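Local structure of lectin (Polyandrocarpa misakiensis, 1BYF) at residues Y3-S8 with R116-K121. The protein binds galactose as a dimeric, calcium-dependent C-type lectin and serves in the tunicate's defence against microorganisms. Residues are numbered along the deposited sequence; the frame is centred on the assembly and turned at random.
Sequences YEILFS and RVICEK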
loop_
_atom_site.group_PDB
_atom_site.type_symbol
_atom_site.label_atom_id
_atom_site.label_comp_id
_atom_site.label_asym_id
_atom_site.label_seq_id
_atom_site.Cartn_x
_atom_site.Cartn_y
_atom_site.Cartn_z
ATOM N N TYR A 3 -3.934 5.732 -8.602
ATOM C CA TYR A 3 -2.957 6.322 -7.713
ATOM C C TYR A 3 -1.728 5.458 -7.461
ATOM O O TYR A 3 -1.552 4.293 -7.780
ATOM C CB TYR A 3 -3.560 6.490 -6.300
ATOM C CG TYR A 3 -4.784 7.354 -6.180
ATOM C CD1 TYR A 3 -6.037 6.770 -6.321
ATOM C CD2 TYR A 3 -4.711 8.714 -5.912
ATOM C CE1 TYR A 3 -7.195 7.523 -6.218
ATOM C CE2 TYR A 3 -5.864 9.469 -5.815
ATOM C CZ TYR A 3 -7.094 8.874 -5.957
ATOM O OH TYR A 3 -8.209 9.676 -5.843
ATOM N N GLU A 4 -0.832 6.077 -6.712
ATOM C CA GLU A 4 0.335 5.520 -6.086
ATOM C C GLU A 4 0.024 5.647 -4.574
ATOM O O GLU A 4 -0.315 6.754 -4.159
ATOM C CB GLU A 4 1.634 6.247 -6.344
ATOM C CG GLU A 4 2.390 5.861 -7.596
ATOM C CD GLU A 4 3.592 6.750 -7.820
ATOM O OE1 GLU A 4 3.942 7.537 -6.913
ATOM O OE2 GLU A 4 4.253 6.710 -8.876
ATOM N N ILE A 5 0.071 4.541 -3.865
ATOM C CA ILE A 5 -0.226 4.571 -2.432
ATOM C C ILE A 5 0.969 4.010 -1.662
ATOM O O ILE A 5 1.441 2.914 -1.950
ATOM C CB ILE A 5 -1.484 3.761 -2.092
ATOM C CG1 ILE A 5 -2.696 4.283 -2.868
ATOM C CG2 ILE A 5 -1.751 3.762 -0.592
ATOM C CD1 ILE A 5 -3.124 5.698 -2.533
ATOM N N LEU A 6 1.455 4.793 -0.712
ATOM C CA LEU A 6 2.600 4.381 0.093
ATOM C C LEU A 6 2.156 4.208 1.546
ATOM O O LEU A 6 1.527 5.107 2.087
ATOM C CB LEU A 6 3.698 5.436 -0.021
ATOM C CG LEU A 6 4.867 5.352 0.965
ATOM C CD1 LEU A 6 5.627 4.045 0.842
ATOM C CD2 LEU A 6 5.839 6.507 0.738
ATOM N N PHE A 7 2.429 3.068 2.143
ATOM C CA PHE A 7 2.105 2.800 3.538
ATOM C C PHE A 7 3.437 2.715 4.291
ATOM O O PHE A 7 4.332 2.022 3.791
ATOM C CB PHE A 7 1.376 1.479 3.732
ATOM C CG PHE A 7 0.021 1.347 3.106
ATOM C CD1 PHE A 7 -0.118 0.897 1.803
ATOM C CD2 PHE A 7 -1.120 1.647 3.834
ATOM C CE1 PHE A 7 -1.372 0.765 1.236
ATOM C CE2 PHE A 7 -2.376 1.513 3.274
ATOM C CZ PHE A 7 -2.505 1.075 1.975
ATOM N N SER A 8 3.556 3.355 5.435
ATOM C CA SER A 8 4.806 3.277 6.186
ATOM C C SER A 8 4.576 2.906 7.646
ATOM O O SER A 8 3.696 3.450 8.313
ATOM C CB SER A 8 5.612 4.572 6.080
ATOM O OG SER A 8 6.740 4.486 6.947
ATOM N N ARG A 116 1.116 5.784 12.151
ATOM C CA ARG A 116 1.682 5.379 10.862
ATOM C C ARG A 116 1.218 6.348 9.784
ATOM O O ARG A 116 0.348 7.189 10.011
ATOM C CB ARG A 116 1.328 3.925 10.564
ATOM C CG ARG A 116 2.152 2.923 11.366
ATOM C CD ARG A 116 1.620 1.509 11.202
ATOM N NE ARG A 116 2.557 0.497 11.670
ATOM C CZ ARG A 116 2.899 0.262 12.930
ATOM N NH1 ARG A 116 2.377 0.961 13.938
ATOM N NH2 ARG A 116 3.783 -0.694 13.202
ATOM N N VAL A 117 1.821 6.243 8.610
ATOM C CA VAL A 117 1.553 7.174 7.526
ATOM C C VAL A 117 1.147 6.500 6.222
ATOM O O VAL A 117 1.667 5.455 5.838
ATOM C CB VAL A 117 2.823 8.020 7.276
ATOM C CG1 VAL A 117 2.572 9.093 6.216
ATOM C CG2 VAL A 117 3.298 8.677 8.576
ATOM N N ILE A 118 0.221 7.150 5.535
ATOM C CA ILE A 118 -0.277 6.733 4.240
ATOM C C ILE A 118 -0.200 7.934 3.294
ATOM O O ILE A 118 -0.799 8.972 3.583
ATOM C CB ILE A 118 -1.736 6.247 4.262
ATOM C CG1 ILE A 118 -1.896 5.159 5.326
ATOM C CG2 ILE A 118 -2.146 5.726 2.887
ATOM C CD1 ILE A 118 -3.335 4.728 5.533
ATOM N N CYS A 119 0.546 7.770 2.209
ATOM C CA CYS A 119 0.673 8.826 1.222
ATOM C C CYS A 119 0.046 8.384 -0.103
ATOM O O CYS A 119 -0.053 7.187 -0.383
ATOM C CB CYS A 119 2.128 9.187 0.937
ATOM S SG CYS A 119 3.152 9.436 2.393
ATOM N N GLU A 120 -0.350 9.384 -0.888
ATOM C CA GLU A 120 -0.940 9.152 -2.192
ATOM C C GLU A 120 -0.318 10.066 -3.253
ATOM O O GLU A 120 0.264 11.111 -2.973
ATOM C CB GLU A 120 -2.454 9.390 -2.195
ATOM C CG GLU A 120 -2.894 10.844 -2.107
ATOM C CD GLU A 120 -4.366 11.083 -2.346
ATOM O OE1 GLU A 120 -5.226 10.415 -1.730
ATOM O OE2 GLU A 120 -4.710 11.976 -3.167
ATOM N N LYS A 121 -0.508 9.651 -4.499
ATOM C CA LYS A 121 -0.109 10.436 -5.654
ATOM C C LYS A 121 -1.004 10.011 -6.822
ATOM O O LYS A 121 -0.959 8.870 -7.284
ATOM C CB LYS A 121 1.365 10.355 -6.017
ATOM C CG LYS A 121 1.715 11.235 -7.211
ATOM C CD LYS A 121 3.178 11.067 -7.596
ATOM C CE LYS A 121 3.414 11.541 -9.024
ATOM N NZ LYS A 121 2.900 12.932 -9.196
#
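In the antiparallel pairing that brings the two ends of a C-type lectin domain together, strand 3-8 runs beside 116-121. Leu6 and Cys119 form the central hydrogen-bonded pair: Leu6 N reaches Cys119 O at 2.8 Å, nearly straight at 169°, and Cys119 N returns the bond to Leu6 O. Glu4 and Lys121 exchange a pair of bonds, more bent, with Lys121 N to Glu4 O at 132°; at the far end Val117 N to Ser8 O, at 3.4 Å, is weak.

One face carries Ile5, Phe7, Ile118 and Glu120 and packs partly on helix 36-49. The Phe7 ring runs alongside the Ile118 side chain, with Phe7 CD2 3.9 Å from Ile118 CG1. Ile118 CG2, anti to the backbone N, meets Ile5 CG2 at 4.0 Å, whereas Ile5 CD1 reaches Glu120 CB at 3.8 Å. The Glu120 carboxylate lies alongside the Tyr3 ring, their planes 53° apart, and Tyr3 OH and Glu120 OE2 both hydrogen-bond Ser31 OG; Glu120 OE1 takes the backbone N of Ser30 and Ala32.

On the other face Leu6 CB touches Cys119 CB, whose sulfur is tied to Cys21 of helix 14-22. The aliphatic part of Lys121 runs beside Glu4, Lys121 CD 3.7 Å from Glu4 OE1, but Lys121 NZ stays 6.0 Å from Glu4 OE1; Glu4 OE2 is hydrogen-bonded to Tyr20 OH of the second subunit.

Strand 3-8 lies between 116-121 and an antiparallel strand of that subunit, extending the sheet through the dimer interface, while the Glu4 and Glu120 carboxylates find hydrogen bonds outside the two strands.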